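Side-chain contacts in putative phosphosugar isomerase (Clostridium difficile, PDB 3G68), which is a putative isomerase built as a double-SIS protein, probably binding phosphosugars or related carbohydrate derivatives: residues K202-N207 against N284-G289; L193-I198 against C322-T327. One frame throughout, in Å; residues are numbered along the deposited sequence.

Interaction 1: K202-N207 against N284-G289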
ATOM      1  N   LYS B 202     -29.662 -19.776  38.145  1.00  8.53           N
ATOM      2  CA  LYS B 202     -30.771 -20.646  37.744  1.00  8.12           C
ATOM      3  C   LYS B 202     -31.554 -21.244  38.918  1.00  7.09           C
ATOM      4  O   LYS B 202     -32.793 -21.219  38.909  1.00  7.37           O
ATOM      5  CB  LYS B 202     -30.265 -21.796  36.865  1.00  7.76           C
ATOM      6  CG  LYS B 202     -31.405 -22.601  36.232  1.00 10.95           C
ATOM      7  CD  LYS B 202     -30.929 -23.750  35.338  1.00 11.86           C
ATOM      8  CE  LYS B 202     -30.402 -23.273  34.013  1.00 20.14           C
ATOM      9  NZ  LYS B 202     -29.994 -24.435  33.143  1.00 20.63           N
ATOM     10  N   GLU B 203     -30.830 -21.789  39.890  1.00  5.07           N
ATOM     11  CA  GLU B 203     -31.446 -22.450  41.054  1.00  5.55           C
ATOM     12  C   GLU B 203     -32.358 -21.487  41.837  1.00  6.74           C
ATOM     13  O   GLU B 203     -33.532 -21.796  42.051  1.00  8.16           O
ATOM     14  CB  GLU B 203     -30.389 -23.050  41.978  1.00  3.89           C
ATOM     15  CG  GLU B 203     -30.961 -23.714  43.282  1.00  4.75           C
ATOM     16  CD  GLU B 203     -29.929 -24.351  44.165  1.00  8.83           C
ATOM     17  OE1 GLU B 203     -28.728 -24.124  43.914  1.00 13.71           O
ATOM     18  OE2 GLU B 203     -30.303 -25.073  45.145  1.00 10.79           O
ATOM     19  N   LYS B 204     -31.818 -20.354  42.282  1.00  8.44           N
ATOM     20  CA  LYS B 204     -32.649 -19.364  42.997  1.00  8.93           C
ATOM     21  C   LYS B 204     -33.830 -18.892  42.146  1.00  8.69           C
ATOM     22  O   LYS B 204     -34.948 -18.723  42.667  1.00  8.66           O
ATOM     23  CB  LYS B 204     -31.827 -18.168  43.480  1.00  7.47           C
ATOM     24  CG  LYS B 204     -30.926 -18.461  44.669  1.00 11.87           C
ATOM     25  CD  LYS B 204     -30.311 -17.183  45.193  1.00 13.66           C
ATOM     26  CE  LYS B 204     -29.630 -17.418  46.550  1.00 19.35           C
ATOM     27  NZ  LYS B 204     -28.513 -18.331  46.363  1.00 29.99           N
ATOM     28  N   LEU B 205     -33.629 -18.661  40.840  1.00  7.86           N
ATOM     29  CA  LEU B 205     -34.735 -18.190  40.004  1.00  5.81           C
ATOM     30  C   LEU B 205     -35.870 -19.218  39.855  1.00  8.16           C
ATOM     31  O   LEU B 205     -37.035 -18.849  39.925  1.00  7.30           O
ATOM     32  CB  LEU B 205     -34.254 -17.694  38.633  1.00  5.93           C
ATOM     33  CG  LEU B 205     -33.294 -16.496  38.684  1.00  8.67           C
ATOM     34  CD1 LEU B 205     -32.687 -16.195  37.311  1.00  6.76           C
ATOM     35  CD2 LEU B 205     -33.940 -15.235  39.248  1.00  8.99           C
ATOM     36  N   VAL B 206     -35.519 -20.488  39.634  1.00  6.38           N
ATOM     37  CA  VAL B 206     -36.484 -21.598  39.541  1.00  7.13           C
ATOM     38  C   VAL B 206     -37.268 -21.732  40.839  1.00  7.10           C
ATOM     39  O   VAL B 206     -38.451 -22.032  40.799  1.00  8.27           O
ATOM     40  CB  VAL B 206     -35.780 -22.950  39.130  1.00  6.78           C
ATOM     41  CG1 VAL B 206     -36.637 -24.189  39.367  1.00  7.88           C
ATOM     42  CG2 VAL B 206     -35.332 -22.885  37.681  1.00  6.90           C
ATOM     43  N   ASN B 207     -36.621 -21.486  41.975  1.00  5.83           N
ATOM     44  CA  ASN B 207     -37.267 -21.596  43.285  1.00  7.99           C
ATOM     45  C   ASN B 207     -38.084 -20.384  43.735  1.00  8.20           C
ATOM     46  O   ASN B 207     -38.627 -20.428  44.834  1.00  9.76           O
ATOM     47  CB  ASN B 207     -36.214 -21.857  44.376  1.00  8.57           C
ATOM     48  CG  ASN B 207     -35.616 -23.233  44.288  1.00 12.07           C
ATOM     49  OD1 ASN B 207     -36.216 -24.133  43.707  1.00 10.20           O
ATOM     50  ND2 ASN B 207     -34.425 -23.418  44.895  1.00 11.73           N
ATOM     51  N   ASN B 284     -31.991 -13.655  48.415  1.00 12.21           N
ATOM     52  CA  ASN B 284     -32.485 -13.512  47.050  1.00 10.65           C
ATOM     53  C   ASN B 284     -32.598 -12.085  46.552  1.00 10.12           C
ATOM     54  O   ASN B 284     -33.637 -11.703  45.986  1.00  9.80           O
ATOM     55  CB  ASN B 284     -33.852 -14.223  46.967  1.00 11.66           C
ATOM     56  CG  ASN B 284     -33.797 -15.607  47.548  1.00 17.27           C
ATOM     57  OD1 ASN B 284     -32.920 -16.396  47.199  1.00 17.94           O
ATOM     58  ND2 ASN B 284     -34.700 -15.899  48.480  1.00 25.23           N
ATOM     59  N   VAL B 285     -31.536 -11.289  46.753  1.00  9.21           N
ATOM     60  CA  VAL B 285     -31.480  -9.910  46.256  1.00  8.02           C
ATOM     61  C   VAL B 285     -30.558  -9.885  44.999  1.00  8.65           C
ATOM     62  O   VAL B 285     -29.396 -10.313  45.040  1.00  9.56           O
ATOM     63  CB  VAL B 285     -31.029  -8.878  47.310  1.00  9.10           C
ATOM     64  CG1 VAL B 285     -31.080  -7.472  46.653  1.00  7.96           C
ATOM     65  CG2 VAL B 285     -31.943  -8.919  48.565  1.00  7.96           C
ATOM     66  N   PHE B 286     -31.087  -9.404  43.884  1.00  8.99           N
ATOM     67  CA  PHE B 286     -30.357  -9.360  42.590  1.00  9.30           C
ATOM     68  C   PHE B 286     -30.362  -7.918  42.109  1.00 10.55           C
ATOM     69  O   PHE B 286     -31.423  -7.366  41.880  1.00 10.59           O
ATOM     70  CB  PHE B 286     -31.050 -10.244  41.531  1.00 10.01           C
ATOM     71  CG  PHE B 286     -31.247 -11.673  41.958  1.00 10.70           C
ATOM     72  CD1 PHE B 286     -30.285 -12.645  41.675  1.00  7.96           C
ATOM     73  CD2 PHE B 286     -32.396 -12.058  42.619  1.00 13.95           C
ATOM     74  CE1 PHE B 286     -30.457 -13.939  42.078  1.00  9.00           C
ATOM     75  CE2 PHE B 286     -32.568 -13.385  43.026  1.00 13.80           C
ATOM     76  CZ  PHE B 286     -31.605 -14.310  42.756  1.00 14.03           C
ATOM     77  N   ALA B 287     -29.178  -7.305  41.978  1.00 10.54           N
ATOM     78  CA  ALA B 287     -29.077  -5.921  41.494  1.00  9.66           C
ATOM     79  C   ALA B 287     -28.636  -5.898  40.044  1.00  9.05           C
ATOM     80  O   ALA B 287     -27.756  -6.626  39.656  1.00  8.94           O
ATOM     81  CB  ALA B 287     -28.124  -5.116  42.361  1.00  8.48           C
ATOM     82  N   ILE B 288     -29.285  -5.055  39.257  1.00 10.36           N
ATOM     83  CA  ILE B 288     -29.029  -4.933  37.829  1.00 11.09           C
ATOM     84  C   ILE B 288     -28.674  -3.467  37.519  1.00 11.33           C
ATOM     85  O   ILE B 288     -29.442  -2.554  37.839  1.00 11.94           O
ATOM     86  CB  ILE B 288     -30.294  -5.331  37.008  1.00 11.30           C
ATOM     87  CG1 ILE B 288     -30.696  -6.793  37.296  1.00 10.49           C
ATOM     88  CG2 ILE B 288     -30.051  -5.047  35.552  1.00  7.84           C
ATOM     89  CD1 ILE B 288     -32.033  -7.253  36.696  1.00 11.01           C
ATOM     90  N   GLY B 289     -27.516  -3.261  36.883  1.00 14.09           N
ATOM     91  CA  GLY B 289     -27.104  -1.933  36.491  1.00 15.21           C
ATOM     92  C   GLY B 289     -25.691  -1.770  35.990  1.00 16.42           C
ATOM     93  O   GLY B 289     -24.923  -2.739  35.896  1.00 14.49           O
TER
HETATM   94  O   HOH W   1     -34.872 -18.867  46.125  1.00 30.35           O

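Interaction 2: L193-I198 against C322-T327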
ATOM      1  N   LEU B 193     -25.618 -10.932  27.939  1.00  7.32           N
ATOM      2  CA  LEU B 193     -25.175 -10.899  29.344  1.00  8.72           C
ATOM      3  C   LEU B 193     -26.302 -11.378  30.279  1.00  8.57           C
ATOM      4  O   LEU B 193     -26.058 -12.108  31.241  1.00  7.15           O
ATOM      5  CB  LEU B 193     -24.715  -9.517  29.714  1.00  8.39           C
ATOM      6  CG  LEU B 193     -23.418  -9.042  29.049  1.00 13.10           C
ATOM      7  CD1 LEU B 193     -23.309  -7.539  29.198  1.00 11.82           C
ATOM      8  CD2 LEU B 193     -22.237  -9.786  29.694  1.00  8.42           C
ATOM      9  N   SER B 194     -27.532 -10.987  29.964  1.00  9.26           N
ATOM     10  CA  SER B 194     -28.699 -11.473  30.724  1.00  8.70           C
ATOM     11  C   SER B 194     -28.784 -13.001  30.760  1.00  8.63           C
ATOM     12  O   SER B 194     -28.992 -13.595  31.821  1.00  6.42           O
ATOM     13  CB  SER B 194     -29.977 -10.881  30.161  1.00  9.25           C
ATOM     14  OG  SER B 194     -29.972  -9.467  30.270  1.00  8.35           O
ATOM     15  N   LYS B 195     -28.602 -13.641  29.597  1.00  9.07           N
ATOM     16  CA  LYS B 195     -28.665 -15.082  29.482  1.00  9.85           C
ATOM     17  C   LYS B 195     -27.624 -15.786  30.371  1.00  9.69           C
ATOM     18  O   LYS B 195     -27.933 -16.797  30.991  1.00 10.30           O
ATOM     19  CB  LYS B 195     -28.519 -15.474  28.001  1.00 11.44           C
ATOM     20  CG  LYS B 195     -28.730 -16.931  27.699  1.00 11.61           C
ATOM     21  CD  LYS B 195     -28.809 -17.151  26.185  1.00 19.62           C
ATOM     22  CE  LYS B 195     -29.060 -18.615  25.856  1.00 25.11           C
ATOM     23  NZ  LYS B 195     -28.884 -18.932  24.389  1.00 31.33           N
ATOM     24  N   GLN B 196     -26.417 -15.223  30.466  1.00  9.63           N
ATOM     25  CA  GLN B 196     -25.354 -15.762  31.301  1.00 11.81           C
ATOM     26  C   GLN B 196     -25.703 -15.604  32.794  1.00  8.42           C
ATOM     27  O   GLN B 196     -25.536 -16.523  33.582  1.00 10.21           O
ATOM     28  CB  GLN B 196     -24.030 -15.043  30.998  1.00 12.31           C
ATOM     29  CG  GLN B 196     -23.477 -15.277  29.597  1.00 15.83           C
ATOM     30  CD  GLN B 196     -22.291 -14.356  29.264  1.00 18.48           C
ATOM     31  OE1 GLN B 196     -21.511 -13.960  30.151  1.00 31.34           O
ATOM     32  NE2 GLN B 196     -22.154 -14.012  27.984  1.00 31.11           N
ATOM     33  N   TRP B 197     -26.199 -14.439  33.157  1.00  8.22           N
ATOM     34  CA  TRP B 197     -26.641 -14.165  34.542  1.00  7.24           C
ATOM     35  C   TRP B 197     -27.780 -15.105  35.008  1.00  6.47           C
ATOM     36  O   TRP B 197     -27.741 -15.598  36.147  1.00  8.83           O
ATOM     37  CB  TRP B 197     -26.987 -12.681  34.671  1.00  7.86           C
ATOM     38  CG  TRP B 197     -27.791 -12.221  35.855  1.00  6.70           C
ATOM     39  CD1 TRP B 197     -27.336 -11.932  37.129  1.00  8.74           C
ATOM     40  CD2 TRP B 197     -29.164 -11.872  35.833  1.00  7.96           C
ATOM     41  NE1 TRP B 197     -28.374 -11.470  37.906  1.00  5.85           N
ATOM     42  CE2 TRP B 197     -29.505 -11.415  37.134  1.00  6.37           C
ATOM     43  CE3 TRP B 197     -30.171 -11.950  34.854  1.00  8.73           C
ATOM     44  CZ2 TRP B 197     -30.795 -11.006  37.461  1.00  7.13           C
ATOM     45  CZ3 TRP B 197     -31.450 -11.552  35.183  1.00  8.21           C
ATOM     46  CH2 TRP B 197     -31.754 -11.095  36.486  1.00  9.99           C
ATOM     47  N   ILE B 198     -28.763 -15.350  34.139  1.00  6.88           N
ATOM     48  CA  ILE B 198     -29.851 -16.274  34.438  1.00  7.11           C
ATOM     49  C   ILE B 198     -29.322 -17.690  34.709  1.00  9.77           C
ATOM     50  O   ILE B 198     -29.715 -18.316  35.690  1.00  9.27           O
ATOM     51  CB  ILE B 198     -30.888 -16.303  33.312  1.00  6.47           C
ATOM     52  CG1 ILE B 198     -31.650 -14.988  33.254  1.00  9.35           C
ATOM     53  CG2 ILE B 198     -31.889 -17.434  33.535  1.00  7.27           C
ATOM     54  CD1 ILE B 198     -32.499 -14.752  31.966  1.00  7.05           C
ATOM     55  N   CYS B 322     -38.702 -14.277  32.052  1.00  7.61           N
ATOM     56  CA  CYS B 322     -40.066 -14.699  31.701  1.00  8.68           C
ATOM     57  C   CYS B 322     -40.097 -15.756  30.610  1.00 10.98           C
ATOM     58  O   CYS B 322     -40.965 -16.627  30.612  1.00 14.66           O
ATOM     59  CB  CYS B 322     -40.950 -13.510  31.318  1.00  9.06           C
ATOM     60  SG  CYS B 322     -41.180 -12.285  32.639  1.00 10.31           S
ATOM     61  N   GLY B 323     -39.175 -15.670  29.654  1.00  9.43           N
ATOM     62  CA  GLY B 323     -39.102 -16.642  28.588  1.00 10.97           C
ATOM     63  C   GLY B 323     -38.465 -17.951  29.025  1.00 12.93           C
ATOM     64  O   GLY B 323     -38.929 -19.030  28.614  1.00 14.94           O
ATOM     65  N   GLU B 324     -37.438 -17.880  29.871  1.00  8.77           N
ATOM     66  CA  GLU B 324     -36.646 -19.073  30.218  1.00 12.13           C
ATOM     67  C   GLU B 324     -36.968 -19.885  31.480  1.00 12.60           C
ATOM     68  O   GLU B 324     -36.908 -21.123  31.482  1.00 12.78           O
ATOM     69  CB  GLU B 324     -35.183 -18.697  30.337  1.00  9.35           C
ATOM     70  CG  GLU B 324     -34.562 -18.225  29.036  1.00 10.80           C
ATOM     71  CD  GLU B 324     -33.018 -18.110  29.143  1.00 16.84           C
ATOM     72  OE1 GLU B 324     -32.496 -18.150  30.275  1.00 14.58           O
ATOM     73  OE2 GLU B 324     -32.330 -17.975  28.098  1.00 18.94           O
ATOM     74  N   ILE B 325     -37.239 -19.182  32.565  1.00 11.51           N
ATOM     75  CA  ILE B 325     -37.437 -19.848  33.866  1.00 10.22           C
ATOM     76  C   ILE B 325     -38.784 -20.564  33.966  1.00 10.29           C
ATOM     77  O   ILE B 325     -38.817 -21.655  34.519  1.00 10.59           O
ATOM     78  CB  ILE B 325     -37.123 -18.886  35.042  1.00  8.78           C
ATOM     79  CG1 ILE B 325     -35.660 -18.398  34.921  1.00  9.44           C
ATOM     80  CG2 ILE B 325     -37.379 -19.544  36.407  1.00  6.30           C
ATOM     81  CD1 ILE B 325     -34.535 -19.493  35.134  1.00  6.86           C
ATOM     82  N   PRO B 326     -39.900 -19.964  33.483  1.00 10.21           N
ATOM     83  CA  PRO B 326     -41.152 -20.705  33.545  1.00 11.17           C
ATOM     84  C   PRO B 326     -41.113 -22.088  32.877  1.00 14.96           C
ATOM     85  O   PRO B 326     -41.790 -22.991  33.357  1.00 15.72           O
ATOM     86  CB  PRO B 326     -42.151 -19.805  32.827  1.00 12.53           C
ATOM     87  CG  PRO B 326     -41.667 -18.462  33.098  1.00 12.64           C
ATOM     88  CD  PRO B 326     -40.134 -18.603  33.014  1.00 10.69           C
ATOM     89  N   THR B 327     -40.303 -22.255  31.830  1.00 14.41           N
ATOM     90  CA  THR B 327     -40.162 -23.569  31.175  1.00 16.64           C
ATOM     91  C   THR B 327     -39.590 -24.617  32.146  1.00 18.72           C
ATOM     92  O   THR B 327     -39.788 -25.810  31.943  1.00 18.93           O
ATOM     93  CB  THR B 327     -39.304 -23.496  29.870  1.00 17.67           C
ATOM     94  OG1 THR B 327     -37.941 -23.196  30.204  1.00 21.58           O
ATOM     95  CG2 THR B 327     -39.816 -22.413  28.961  1.00 12.71           C
TER
HETATM   96  O   HOH W   2     -29.894 -18.498  30.557  1.00 12.58           O

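Interaction 1: K202-N207 against N284-G289
Lys-204 of helix 202-206 lays its aliphatic chain across Asn-284 and Phe-286 of strand 284-289. Its CB meets the edge of the phenyl ring near the ring plane, 3.9 Å from Phe-286 CZ. Farther out, Lys-204 CD approaches Asn-284 OD1 at 3.4 Å, so the amide oxygen faces methylenes and not the ammonium group. The lysine chain runs nearly straight from CB to CE and bends at its last torsion (chi4 65°), which turns NZ aside. On the next residue, Leu-205 CD2 lies 4.3 Å from Phe-286 CZ and approaches the ring obliquely, near its rim. A water adds a weak polar link, donating to Lys-204 O (3.5 Å) and to Asn-284 OD1 (3.3 Å). Asn-284 and Phe-286 are held from within the sheet: Asn-284 ND2 is hydrogen-bonded to Ser-258 O, which helps to fix the rotation of the amide, and the Phe-286 ring meets that of Phe-261 with planes about 25° apart. The axes of the short helix and the strand pass 10.3 Å apart at 116°. Strand 284-289 pairs in parallel with strand 258-264; Trp-197 of helix 187-200 also packs on Phe-286. A short helix thus packs through side chains on a parallel sheet of an SIS-type alpha/beta domain, on the face turned away from helix 271-279, which touches Val-285 and Ala-287.

Interaction 2: L193-I198 against C322-T327
Ile-198 packs against Glu-324 and Ile-325 where helix 187-200 meets helix 316-324 and the residues that follow, Ile-325 among them. The contact belongs to the SIS-type alpha/beta fold, helices around a parallel sheet, in the half of this double-SIS protein that holds the second five-stranded sheet. The buried part is apolar. Ile-198 CG2 touches Ile-325 CD1 at 3.7 Å, and the two isoleucines lie alongside, pointing opposite ways. Ile-198 CG2 stands anti to the backbone N, while CG1 lies beside it (chi1 -69°); this lets the branched methyl touch both Ile-325 and the carboxylate of Glu-324. Both isoleucines are buried, and Leu-320, one turn back on helix 316-324, packs on Ile-198 as well. Deeper along the same helix pair, Trp-197 leans on Pro-317 and Ile-321.

Toward solvent the contact changes character. The extended chain of Glu-324 reaches over the isoleucine, bringing OE1 to 3.4 Å from Ile-198 CG2 at the boundary with the polar side, and its other oxygen, OE2, lies 3.8 Å from Lys-195 CG. The lysine and glutamate chains run roughly perpendicular, so methylenes pass the carboxylate while the charges stay apart: Lys-195 NZ is 5.2 Å from Glu-324 OE2, too far for a salt bridge, although the opposite charges may still attract weakly. Lys-195 itself is exposed. A water supplies the polar join, giving one hydrogen bond to Lys-195 O and another to Glu-324 OE1, each 2.6 Å long, and so ties the carboxylate to the backbone of helix 187-200. At the other end of the residue, Thr-327 OG1 donates to Glu-324 O at 2.6 Å, with the donor tilted 33° from the carbonyl plane.

The centres of interactions 1 and 2 lie about 10 Å apart, on the same side of the chain's centre. Helices 187-200 and 202-206 follow each other directly in sequence. Strand 284-289 follows much later, after three strands of the same sheet and three helices, and residues 322-327 come last, so interaction 1 is nested inside the loop closed by interaction 2. The two also touch: Leu-205 O and Val-206 N pack on Ile-325 CG2, and Ile-288 CD1 on Trp-197 CH2. Interaction 1 joins helix 202-206 to the sheet, and interaction 2 joins helix 187-200 to helix 316-324 and the residues after it, linking sequence-distant parts of this half of the double-SIS fold.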